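Local coordinates for protein exoribonuclease II, mitochondrial (Candida glabrata, PDB 6F3H) that degrades RNA from its 3' end as the exoribonuclease component of the mitochondrial degradosome, a magnesium-binding enzyme of the RNB family, at residues Trp142-Ile147 with Asp211-Leu216; Ile316-Phe321 with Gln330-Ser335; Ser413-Glu416 with Ser422-His425; Gln624-Pro629 with His713-Lys718. The protein carries 1 engineered substitution. All blocks are in the same frame, centred on the assembly; numbering follows the deposited sequence.

Contact 1 (Trp142-Ile147 with Asp211-Leu216); sequences WTQLPI and DPTTLL
The amide end of Q144 reaches out of helix 123-159 and settles against the hydroxyl-bearing side chains of T213 and T214, in the first turn of helix 212-226. CG of Q144 is anti to the carbonyl carbon (chi1 -78°) and the chain stays extended beyond it, which lets the side chain bridge the 7.2 Å between Q144 CA and T214 CA. Q144 CD lies 3.9 Å from T213 OG1 and also 3.9 Å from T214 OG1; the glutamine crosses both threonines at about a right angle. The packed part lies behind these hydroxyls. D211 is the N-cap of the helix: its OD1 accepts the backbone N of T213 at 3.1 Å, from well above the carboxylate plane, and its OD2 accepts T214 OG1 at 2.7 Å. K178 of helix 170-178 forms a salt bridge with that same OD2, and T214 is buried against I177 and K178, while T213 leans back on F137 and F140 of the long helix. The other side is loose: Q144, partly exposed where T214 is buried, is the one residue of 142-147 that touches 211-216. Chemically, the bridge is polar and uncharged, whereas the negative charge of D211 is met by a lysine, a hydroxyl and the N-terminal end of a helix, surroundings that would probably keep the carboxylate ionised and hold the T214 hydroxyl in place beside the glutamine.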
loop_
_atom_site.group_PDB
_atom_site.type_symbol
_atom_site.label_atom_id
_atom_site.label_comp_id
_atom_site.label_asym_id
_atom_site.label_seq_id
_atom_site.Cartn_x
_atom_site.Cartn_y
_atom_site.Cartn_z
ATOM N N TRP A 142 -23.743 -13.555 -16.386
ATOM C CA TRP A 142 -23.530 -14.977 -16.669
ATOM C C TRP A 142 -23.458 -15.250 -18.174
ATOM O O TRP A 142 -22.685 -16.107 -18.620
ATOM C CB TRP A 142 -24.633 -15.833 -16.034
ATOM C CG TRP A 142 -24.492 -16.174 -14.540
ATOM C CD1 TRP A 142 -23.375 -16.052 -13.754
ATOM C CD2 TRP A 142 -25.525 -16.701 -13.681
ATOM N NE1 TRP A 142 -23.652 -16.456 -12.459
ATOM C CE2 TRP A 142 -24.963 -16.853 -12.388
ATOM C CE3 TRP A 142 -26.873 -17.044 -13.879
ATOM C CZ2 TRP A 142 -25.700 -17.336 -11.304
ATOM C CZ3 TRP A 142 -27.603 -17.521 -12.804
ATOM C CH2 TRP A 142 -27.014 -17.664 -11.531
ATOM N N THR A 143 -24.296 -14.580 -18.967
ATOM C CA THR A 143 -24.340 -14.877 -20.395
ATOM C C THR A 143 -22.985 -14.678 -21.055
ATOM O O THR A 143 -22.599 -15.450 -21.942
ATOM C CB THR A 143 -25.382 -13.991 -21.079
ATOM O OG1 THR A 143 -26.566 -13.935 -20.278
ATOM C CG2 THR A 143 -25.735 -14.549 -22.434
ATOM N N GLN A 144 -22.247 -13.655 -20.621
ATOM C CA GLN A 144 -20.950 -13.319 -21.191
ATOM C C GLN A 144 -19.863 -14.271 -20.751
ATOM O O GLN A 144 -18.854 -14.421 -21.447
ATOM C CB GLN A 144 -20.548 -11.915 -20.767
ATOM C CG GLN A 144 -21.225 -10.800 -21.527
ATOM C CD GLN A 144 -21.267 -9.528 -20.712
ATOM O OE1 GLN A 144 -21.703 -9.532 -19.564
ATOM N NE2 GLN A 144 -20.796 -8.432 -21.295
ATOM N N LEU A 145 -20.057 -14.898 -19.595
ATOM C CA LEU A 145 -18.962 -15.576 -18.911
ATOM C C LEU A 145 -18.312 -16.666 -19.756
ATOM O O LEU A 145 -17.080 -16.633 -19.904
ATOM C CB LEU A 145 -19.488 -16.102 -17.568
ATOM C CG LEU A 145 -18.651 -17.013 -16.671
ATOM C CD1 LEU A 145 -17.253 -16.490 -16.558
ATOM C CD2 LEU A 145 -19.283 -17.180 -15.290
ATOM N N PRO A 146 -19.034 -17.613 -20.369
ATOM C CA PRO A 146 -18.316 -18.607 -21.184
ATOM C C PRO A 146 -17.529 -17.958 -22.300
ATOM O O PRO A 146 -16.487 -18.487 -22.707
ATOM C CB PRO A 146 -19.423 -19.514 -21.718
ATOM C CG PRO A 146 -20.602 -19.225 -20.912
ATOM C CD PRO A 146 -20.487 -17.861 -20.359
ATOM N N ILE A 147 -18.001 -16.818 -22.805
ATOM C CA ILE A 147 -17.257 -16.092 -23.826
ATOM C C ILE A 147 -16.047 -15.407 -23.216
ATOM O O ILE A 147 -14.968 -15.361 -23.815
ATOM C CB ILE A 147 -18.159 -15.067 -24.527
ATOM C CG1 ILE A 147 -19.454 -15.709 -25.046
ATOM C CG2 ILE A 147 -17.382 -14.402 -25.615
ATOM C CD1 ILE A 147 -20.652 -15.559 -24.134
ATOM N N ASP A 211 -18.125 -1.107 -18.464
ATOM C CA ASP A 211 -19.409 -1.827 -18.432
ATOM C C ASP A 211 -19.479 -2.746 -17.219
ATOM O O ASP A 211 -18.695 -3.701 -17.131
ATOM C CB ASP A 211 -19.612 -2.641 -19.707
ATOM C CG ASP A 211 -20.780 -3.653 -19.609
ATOM O OD1 ASP A 211 -21.702 -3.485 -18.773
ATOM O OD2 ASP A 211 -20.787 -4.616 -20.413
ATOM N N PRO A 212 -20.427 -2.538 -16.310
ATOM C CA PRO A 212 -20.435 -3.331 -15.077
ATOM C C PRO A 212 -20.555 -4.827 -15.295
ATOM O O PRO A 212 -19.854 -5.582 -14.609
ATOM C CB PRO A 212 -21.624 -2.753 -14.308
ATOM C CG PRO A 212 -22.410 -2.000 -15.315
ATOM C CD PRO A 212 -21.477 -1.517 -16.330
ATOM N N THR A 213 -21.393 -5.291 -16.234
ATOM C CA THR A 213 -21.566 -6.734 -16.374
ATOM C C THR A 213 -20.276 -7.382 -16.854
ATOM O O THR A 213 -19.836 -8.387 -16.288
ATOM C CB THR A 213 -22.743 -7.085 -17.294
ATOM O OG1 THR A 213 -22.541 -6.532 -18.595
ATOM C CG2 THR A 213 -24.066 -6.598 -16.702
ATOM N N THR A 214 -19.655 -6.828 -17.901
ATOM C CA THR A 214 -18.328 -7.296 -18.297
ATOM C C THR A 214 -17.355 -7.255 -17.126
ATOM O O THR A 214 -16.546 -8.171 -16.945
ATOM C CB THR A 214 -17.805 -6.485 -19.478
ATOM O OG1 THR A 214 -18.787 -6.496 -20.517
ATOM C CG2 THR A 214 -16.532 -7.076 -20.022
ATOM N N LEU A 215 -17.426 -6.210 -16.309
ATOM C CA LEU A 215 -16.554 -6.141 -15.149
ATOM C C LEU A 215 -16.748 -7.360 -14.276
ATOM O O LEU A 215 -15.797 -8.089 -13.961
ATOM C CB LEU A 215 -16.853 -4.877 -14.351
ATOM C CG LEU A 215 -16.358 -4.970 -12.917
ATOM C CD1 LEU A 215 -14.857 -4.861 -12.881
ATOM C CD2 LEU A 215 -16.997 -3.906 -12.096
ATOM N N LEU A 216 -17.991 -7.599 -13.891
ATOM C CA LEU A 216 -18.306 -8.715 -13.017
ATOM C C LEU A 216 -17.860 -10.029 -13.632
ATOM O O LEU A 216 -17.153 -10.815 -12.997
ATOM C CB LEU A 216 -19.795 -8.697 -12.743
ATOM C CG LEU A 216 -20.255 -9.565 -11.610
ATOM C CD1 LEU A 216 -19.214 -9.548 -10.527
ATOM C CD2 LEU A 216 -21.516 -8.935 -11.115
#

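Contact 2 (Ile316-Phe321 with Gln330-Ser335); sequences IISKIF and QDVTRS
V332 packs in the corner of two helices, 311-322 and 334-343, joined by a loop, from which it points its side chain at I317, S318 and F321 on the first helix. I317 and F321 are one turn apart, so both face the same way, and the valine branches divide between them. With CG1 anti to its backbone N (chi1 169°), V332 sends that methyl to I317 CG2 at 3.6 Å, and the other, CG2, to the ring of F321. This ring is met at its edge, in its own plane, and not over a face. Both side chains cross the valine at a slant. S318 flanks the group on its more exposed side, its OG 3.6 Å from V332 CG2; the hydroxyl is hydrogen-bonded to T314 O, one turn earlier. Y302 of helix 293-303 touches both I317 and V332, and F321 also packs on L336, C337 and L340 of the second helix, which T333 opens as N-cap by bonding L336 N. No hydrogen bond joins the two segments. The ring edge meets the valine through two neighbouring carbons: F321 CD2 is 3.5 Å from V332 CG2, and F321 CE2 is 4.0 Å from V332 CG1.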
loop_
_atom_site.group_PDB
_atom_site.type_symbol
_atom_site.label_atom_id
_atom_site.label_comp_id
_atom_site.label_asym_id
_atom_site.label_seq_id
_atom_site.Cartn_x
_atom_site.Cartn_y
_atom_site.Cartn_z
ATOM N N ILE A 316 -2.957 -31.945 -2.452
ATOM C CA ILE A 316 -1.656 -32.592 -2.549
ATOM C C ILE A 316 -0.894 -32.396 -1.258
ATOM O O ILE A 316 -0.395 -33.344 -0.651
ATOM C CB ILE A 316 -0.867 -32.024 -3.733
ATOM C CG1 ILE A 316 -1.432 -32.533 -5.056
ATOM C CG2 ILE A 316 0.549 -32.465 -3.626
ATOM C CD1 ILE A 316 -1.230 -33.978 -5.251
ATOM N N ILE A 317 -0.842 -31.159 -0.792
ATOM C CA ILE A 317 -0.069 -30.857 0.403
ATOM C C ILE A 317 -0.684 -31.514 1.625
ATOM O O ILE A 317 0.029 -31.965 2.519
ATOM C CB ILE A 317 0.039 -29.333 0.556
ATOM C CG1 ILE A 317 1.052 -28.786 -0.463
ATOM C CG2 ILE A 317 0.345 -28.980 1.965
ATOM C CD1 ILE A 317 1.103 -27.302 -0.607
ATOM N N SER A 318 -2.016 -31.594 1.680
ATOM C CA SER A 318 -2.666 -32.301 2.781
ATOM C C SER A 318 -2.234 -33.758 2.821
ATOM O O SER A 318 -1.893 -34.289 3.885
ATOM C CB SER A 318 -4.184 -32.213 2.631
ATOM O OG SER A 318 -4.646 -30.890 2.833
ATOM N N LYS A 319 -2.187 -34.401 1.650
ATOM C CA LYS A 319 -1.788 -35.800 1.553
ATOM C C LYS A 319 -0.366 -35.999 2.040
ATOM O O LYS A 319 -0.062 -36.968 2.742
ATOM C CB LYS A 319 -1.930 -36.263 0.105
ATOM C CG LYS A 319 -3.351 -36.675 -0.298
ATOM C CD LYS A 319 -3.575 -36.716 -1.795
ATOM C CE LYS A 319 -4.666 -37.714 -2.149
ATOM N NZ LYS A 319 -5.493 -38.117 -0.977
ATOM N N ILE A 320 0.518 -35.085 1.681
ATOM C CA ILE A 320 1.904 -35.176 2.114
ATOM C C ILE A 320 2.018 -35.058 3.625
ATOM O O ILE A 320 2.697 -35.853 4.274
ATOM C CB ILE A 320 2.727 -34.084 1.429
ATOM C CG1 ILE A 320 2.718 -34.302 -0.070
ATOM C CG2 ILE A 320 4.111 -34.084 1.997
ATOM C CD1 ILE A 320 3.602 -33.375 -0.772
ATOM N N PHE A 321 1.386 -34.051 4.211
ATOM C CA PHE A 321 1.437 -33.948 5.656
ATOM C C PHE A 321 0.828 -35.173 6.288
ATOM O O PHE A 321 1.322 -35.670 7.299
ATOM C CB PHE A 321 0.690 -32.714 6.131
ATOM C CG PHE A 321 1.420 -31.432 5.887
ATOM C CD1 PHE A 321 2.785 -31.395 5.865
ATOM C CD2 PHE A 321 0.731 -30.253 5.734
ATOM C CE1 PHE A 321 3.445 -30.225 5.664
ATOM C CE2 PHE A 321 1.398 -29.077 5.534
ATOM C CZ PHE A 321 2.757 -29.073 5.497
ATOM N N GLN A 330 -2.229 -32.177 11.746
ATOM C CA GLN A 330 -2.281 -30.736 11.971
ATOM C C GLN A 330 -2.792 -29.961 10.761
ATOM O O GLN A 330 -2.559 -30.345 9.612
ATOM C CB GLN A 330 -0.891 -30.251 12.332
ATOM C CG GLN A 330 -0.120 -31.316 13.061
ATOM C CD GLN A 330 1.047 -30.758 13.821
ATOM O OE1 GLN A 330 1.033 -29.592 14.231
ATOM N NE2 GLN A 330 2.063 -31.590 14.044
ATOM N N ASP A 331 -3.457 -28.830 11.034
ATOM C CA ASP A 331 -4.072 -28.058 9.962
ATOM C C ASP A 331 -3.007 -27.533 9.016
ATOM O O ASP A 331 -1.924 -27.104 9.426
ATOM C CB ASP A 331 -4.919 -26.912 10.528
ATOM N N VAL A 332 -3.328 -27.568 7.731
ATOM C CA VAL A 332 -2.365 -27.245 6.691
ATOM C C VAL A 332 -2.310 -25.738 6.577
ATOM O O VAL A 332 -3.231 -25.123 6.032
ATOM C CB VAL A 332 -2.757 -27.883 5.357
ATOM C CG1 VAL A 332 -1.928 -27.333 4.212
ATOM C CG2 VAL A 332 -2.656 -29.392 5.449
ATOM N N THR A 333 -1.210 -25.156 7.056
ATOM C CA THR A 333 -1.018 -23.719 7.164
ATOM C C THR A 333 0.344 -23.382 6.598
ATOM O O THR A 333 1.259 -24.198 6.623
ATOM C CB THR A 333 -1.093 -23.242 8.629
ATOM O OG1 THR A 333 0.041 -23.723 9.368
ATOM C CG2 THR A 333 -2.325 -23.754 9.308
ATOM N N ARG A 334 0.492 -22.148 6.141
ATOM C CA ARG A 334 1.772 -21.747 5.581
ATOM C C ARG A 334 2.884 -21.974 6.582
ATOM O O ARG A 334 3.960 -22.449 6.216
ATOM C CB ARG A 334 1.728 -20.281 5.199
ATOM C CG ARG A 334 0.418 -19.849 4.585
ATOM C CD ARG A 334 0.600 -19.313 3.208
ATOM N NE ARG A 334 1.376 -18.095 3.237
ATOM C CZ ARG A 334 0.843 -16.885 3.313
ATOM N NH1 ARG A 334 -0.481 -16.765 3.364
ATOM N NH2 ARG A 334 1.634 -15.807 3.348
ATOM N N SER A 335 2.639 -21.630 7.851
ATOM C CA SER A 335 3.609 -21.886 8.915
ATOM C C SER A 335 4.054 -23.320 8.896
ATOM O O SER A 335 5.222 -23.634 9.156
ATOM C CB SER A 335 3.019 -21.566 10.274
ATOM O OG SER A 335 2.849 -20.181 10.384
#

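Contact 3 (Ser413-Glu416 with Ser422-His425); sequences SIEE and SRIH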
loop_
_atom_site.group_PDB
_atom_site.type_symbol
_atom_site.label_atom_id
_atom_site.label_comp_id
_atom_site.label_asym_id
_atom_site.label_seq_id
_atom_site.Cartn_x
_atom_site.Cartn_y
_atom_site.Cartn_z
ATOM N N SER A 413 15.522 25.309 5.568
ATOM C CA SER A 413 16.329 26.496 5.782
ATOM C C SER A 413 15.403 27.628 6.172
ATOM O O SER A 413 14.308 27.754 5.615
ATOM C CB SER A 413 17.120 26.849 4.531
ATOM O OG SER A 413 18.042 25.813 4.224
ATOM N N ILE A 414 15.823 28.421 7.157
ATOM C CA ILE A 414 15.049 29.569 7.606
ATOM C C ILE A 414 15.920 30.813 7.602
ATOM O O ILE A 414 17.128 30.762 7.874
ATOM C CB ILE A 414 14.420 29.346 8.995
ATOM C CG1 ILE A 414 13.599 30.556 9.413
ATOM C CG2 ILE A 414 15.456 29.078 10.017
ATOM C CD1 ILE A 414 12.814 30.327 10.643
ATOM N N GLU A 415 15.299 31.926 7.248
ATOM C CA GLU A 415 15.881 33.245 7.368
ATOM C C GLU A 415 14.979 34.091 8.233
ATOM O O GLU A 415 13.831 34.358 7.857
ATOM C CB GLU A 415 16.040 33.885 6.008
ATOM C CG GLU A 415 17.266 33.436 5.335
ATOM C CD GLU A 415 17.251 33.841 3.908
ATOM O OE1 GLU A 415 16.148 34.174 3.422
ATOM O OE2 GLU A 415 18.335 33.869 3.292
ATOM N N GLU A 416 15.491 34.511 9.385
ATOM C CA GLU A 416 14.721 35.423 10.207
ATOM C C GLU A 416 14.980 36.826 9.683
ATOM O O GLU A 416 16.092 37.355 9.798
ATOM C CB GLU A 416 15.065 35.273 11.681
ATOM C CG GLU A 416 13.892 35.709 12.547
ATOM C CD GLU A 416 14.155 35.579 14.043
ATOM O OE1 GLU A 416 15.288 35.201 14.436
ATOM O OE2 GLU A 416 13.203 35.822 14.823
ATOM N N SER A 422 9.483 35.474 8.971
ATOM C CA SER A 422 10.560 34.542 8.661
ATOM C C SER A 422 10.374 34.026 7.241
ATOM O O SER A 422 9.247 33.861 6.767
ATOM C CB SER A 422 10.581 33.345 9.618
ATOM O OG SER A 422 10.205 33.697 10.939
ATOM N N ARG A 423 11.480 33.755 6.564
ATOM C CA ARG A 423 11.410 33.158 5.242
ATOM C C ARG A 423 11.927 31.735 5.307
ATOM O O ARG A 423 12.952 31.457 5.943
ATOM C CB ARG A 423 12.214 33.919 4.197
ATOM C CG ARG A 423 12.236 33.164 2.871
ATOM C CD ARG A 423 12.978 33.877 1.770
ATOM N NE ARG A 423 12.667 35.298 1.721
ATOM C CZ ARG A 423 13.585 36.258 1.726
ATOM N NH1 ARG A 423 14.869 35.940 1.771
ATOM N NH2 ARG A 423 13.222 37.531 1.682
ATOM N N ILE A 424 11.203 30.839 4.646
ATOM C CA ILE A 424 11.452 29.414 4.724
ATOM C C ILE A 424 11.771 28.843 3.362
ATOM O O ILE A 424 11.134 29.187 2.362
ATOM C CB ILE A 424 10.251 28.698 5.330
ATOM C CG1 ILE A 424 9.796 29.520 6.525
ATOM C CG2 ILE A 424 10.648 27.310 5.658
ATOM C CD1 ILE A 424 10.794 29.513 7.667
ATOM N N HIS A 425 12.740 27.939 3.346
ATOM C CA HIS A 425 13.172 27.267 2.139
ATOM C C HIS A 425 13.172 25.780 2.380
ATOM O O HIS A 425 13.825 25.299 3.310
ATOM C CB HIS A 425 14.552 27.720 1.730
ATOM C CG HIS A 425 14.629 29.181 1.441
ATOM N ND1 HIS A 425 14.350 29.707 0.197
ATOM C CD2 HIS A 425 14.951 30.226 2.234
ATOM C CE1 HIS A 425 14.512 31.015 0.236
ATOM N NE2 HIS A 425 14.878 31.355 1.459
#
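I414 lies alongside I424, the two side chains pointing the same way, with I414 CG1 3.5 Å from I424 CD1. The first is stretched out, CG1 anti to the backbone N (chi1 -179°), and its CD1 also reaches S422 CB at 3.9 Å. This face is roofed by helix 543-567, whose L551, L552 and L555 touch I414. The other face, carrying S413, E415, R423 and H425, is polar. E415 and R423 run side by side, and a salt bridge joins E415 OE1 to R423 NH1 at 2.7 Å. As a hydrogen bond it is weak, the angle at the proton being 122° and the two planes 73° apart; R423 NE has a second carboxylate in E496. The same E415 OE1 lies in the plane of the H425 ring, at its edge, 3.7 Å from NE2, while ND1 of H425 is bonded to S494. Between the faces, the backbones of S413 and H425, and of E415 and R423, exchange paired hydrogen bonds, the straightest from R423 N to E415 O at 2.8 Å. The whole is a regular antiparallel beta hairpin of the RNB domain, and its first strand, at the sheet's margin, starts at the magnesium ligand D410.

Contact 4 (Gln624-Pro629 with His713-Lys718); sequences QENKIP and HRFLKK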
loop_
_atom_site.group_PDB
_atom_site.type_symbol
_atom_site.label_atom_id
_atom_site.label_comp_id
_atom_site.label_asym_id
_atom_site.label_seq_id
_atom_site.Cartn_x
_atom_site.Cartn_y
_atom_site.Cartn_z
ATOM N N GLN A 624 -2.928 23.626 -9.296
ATOM C CA GLN A 624 -4.276 23.960 -9.713
ATOM C C GLN A 624 -4.323 25.330 -10.382
ATOM O O GLN A 624 -4.905 25.484 -11.465
ATOM C CB GLN A 624 -5.187 23.924 -8.501
ATOM C CG GLN A 624 -5.428 22.542 -7.960
ATOM C CD GLN A 624 -6.207 22.584 -6.662
ATOM O OE1 GLN A 624 -7.429 22.420 -6.657
ATOM N NE2 GLN A 624 -5.511 22.824 -5.551
ATOM N N GLU A 625 -3.713 26.340 -9.741
ATOM C CA GLU A 625 -3.752 27.698 -10.274
ATOM C C GLU A 625 -3.107 27.748 -11.640
ATOM O O GLU A 625 -3.636 28.382 -12.558
ATOM C CB GLU A 625 -3.057 28.678 -9.327
ATOM N N ASN A 626 -2.007 27.034 -11.815
ATOM C CA ASN A 626 -1.325 26.970 -13.097
ATOM C C ASN A 626 -1.843 25.878 -14.018
ATOM O O ASN A 626 -1.222 25.641 -15.066
ATOM C CB ASN A 626 0.161 26.783 -12.872
ATOM C CG ASN A 626 0.812 28.043 -12.427
ATOM O OD1 ASN A 626 1.213 28.868 -13.245
ATOM N ND2 ASN A 626 0.819 28.265 -11.122
ATOM N N LYS A 627 -2.941 25.205 -13.652
ATOM C CA LYS A 627 -3.568 24.186 -14.496
ATOM C C LYS A 627 -2.540 23.131 -14.904
ATOM O O LYS A 627 -2.312 22.873 -16.089
ATOM C CB LYS A 627 -4.240 24.823 -15.720
ATOM N N ILE A 628 -1.888 22.552 -13.906
ATOM C CA ILE A 628 -0.879 21.509 -14.102
ATOM C C ILE A 628 -1.468 20.162 -13.699
ATOM O O ILE A 628 -2.121 20.061 -12.647
ATOM C CB ILE A 628 0.428 21.779 -13.327
ATOM C CG1 ILE A 628 0.866 23.226 -13.488
ATOM C CG2 ILE A 628 1.568 20.873 -13.838
ATOM C CD1 ILE A 628 2.175 23.536 -12.787
ATOM N N PRO A 629 -1.311 19.135 -14.530
ATOM C CA PRO A 629 -1.674 17.777 -14.126
ATOM C C PRO A 629 -0.726 17.256 -13.060
ATOM O O PRO A 629 0.494 17.210 -13.261
ATOM C CB PRO A 629 -1.527 16.981 -15.430
ATOM C CG PRO A 629 -1.585 17.994 -16.509
ATOM C CD PRO A 629 -0.966 19.217 -15.956
ATOM N N HIS A 713 9.888 20.558 -13.678
ATOM C CA HIS A 713 10.983 20.847 -14.590
ATOM C C HIS A 713 10.470 21.411 -15.897
ATOM O O HIS A 713 10.968 22.425 -16.391
ATOM C CB HIS A 713 11.769 19.588 -14.872
ATOM C CG HIS A 713 12.791 19.302 -13.841
ATOM N ND1 HIS A 713 14.134 19.219 -14.135
ATOM C CD2 HIS A 713 12.676 19.084 -12.513
ATOM C CE1 HIS A 713 14.805 18.958 -13.030
ATOM N NE2 HIS A 713 13.945 18.871 -12.032
ATOM N N ARG A 714 9.446 20.786 -16.460
ATOM C CA ARG A 714 8.929 21.273 -17.726
ATOM C C ARG A 714 8.390 22.676 -17.575
ATOM O O ARG A 714 8.727 23.574 -18.349
ATOM C CB ARG A 714 7.834 20.340 -18.232
ATOM C CG ARG A 714 8.361 19.003 -18.628
ATOM C CD ARG A 714 9.474 19.221 -19.623
ATOM N NE ARG A 714 9.776 18.006 -20.351
ATOM C CZ ARG A 714 9.036 17.561 -21.357
ATOM N NH1 ARG A 714 9.366 16.444 -21.984
ATOM N NH2 ARG A 714 7.957 18.234 -21.731
ATOM N N PHE A 715 7.613 22.893 -16.531
ATOM C CA PHE A 715 6.915 24.155 -16.367
ATOM C C PHE A 715 7.874 25.294 -16.092
ATOM O O PHE A 715 7.782 26.371 -16.693
ATOM C CB PHE A 715 5.943 24.024 -15.223
ATOM C CG PHE A 715 5.235 25.269 -14.915
ATOM C CD1 PHE A 715 4.248 25.741 -15.758
ATOM C CD2 PHE A 715 5.546 25.973 -13.778
ATOM C CE1 PHE A 715 3.572 26.899 -15.463
ATOM C CE2 PHE A 715 4.877 27.123 -13.476
ATOM C CZ PHE A 715 3.886 27.592 -14.314
ATOM N N LEU A 716 8.770 25.088 -15.146
ATOM C CA LEU A 716 9.679 26.152 -14.774
ATOM C C LEU A 716 10.555 26.572 -15.947
ATOM O O LEU A 716 10.879 27.756 -16.075
ATOM C CB LEU A 716 10.520 25.700 -13.590
ATOM C CG LEU A 716 9.696 25.290 -12.364
ATOM C CD1 LEU A 716 10.625 24.937 -11.201
ATOM C CD2 LEU A 716 8.644 26.326 -11.956
ATOM N N LYS A 717 10.944 25.632 -16.814
ATOM C CA LYS A 717 11.637 25.992 -18.048
ATOM C C LYS A 717 10.668 26.227 -19.199
ATOM O O LYS A 717 11.078 26.175 -20.363
ATOM C CB LYS A 717 12.694 24.943 -18.422
ATOM C CG LYS A 717 13.833 24.782 -17.401
ATOM C CD LYS A 717 15.233 24.849 -18.061
ATOM C CE LYS A 717 16.355 25.050 -17.031
ATOM N NZ LYS A 717 17.693 24.535 -17.458
ATOM N N LYS A 718 9.401 26.534 -18.872
ATOM C CA LYS A 718 8.358 26.893 -19.835
ATOM C C LYS A 718 8.358 25.968 -21.045
ATOM O O LYS A 718 8.044 26.384 -22.164
ATOM C CB LYS A 718 8.507 28.340 -20.264
ATOM C CG LYS A 718 8.362 29.312 -19.128
ATOM C CD LYS A 718 6.913 29.759 -19.049
ATOM C CE LYS A 718 6.793 31.159 -18.461
ATOM N NZ LYS A 718 6.091 32.125 -19.387
#
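F715 O accepts K718 N at 2.7 Å, the shortest of the backbone bonds within the two segments, and the F715 ring reaches from this helix end across to I628 and N626. CG of F715 is anti to its backbone N (chi1 177°), which carries the ring away from its own helix. I628 arrives over one face: CD1 stands 4.2 Å from the centroid of the F715 ring, only 12° off the normal, a CH-pi contact in which the methyl sits over the middle of the ring. The two side chains cross at about a right angle. Both segments are helix C-termini closed by Schellman motifs, helix 603-625 with K627 and helix 703-716 with K718 as the C-prime residue at positive phi. In the first, I628 N bonds F623 O and K627 N bonds Q624 O (3.0 Å), and the chain then turns so that buried I628 faces the second helix, where it also touches Q711. Helix 703-716 in turn lies against strand 505-519 through L716. N626, the first residue to leave its helix, comes to the far end of the F715 ring, its CG 3.6 Å from F715 CZ, with the amide plane turned 69° from the ring; ND2 is hydrogen-bonded to F622 O, and OD1 approaches F715 CZ obliquely.

From the N terminus the four contacts follow in series, none nested in another and none crossing. Contact 1 closes an excursion of 63 residues, just over half of it helix, bringing the start of helix 212-226 back against helix 123-159. Contact 2 closes a short loop, eight residues between its segments, between helices 311-322 and 334-343. Contact 3 closes a still shorter one, the hairpin of strands 410-416 and 421-429. Contact 4 spans 83 residues and ties the ends of helices 603-625 and 703-716. Contacts 3 and 4 both lie within the RNB domain, their nearest atoms about 13 Å apart, whereas contacts 1 and 2 are across the chain's centre from contact 3.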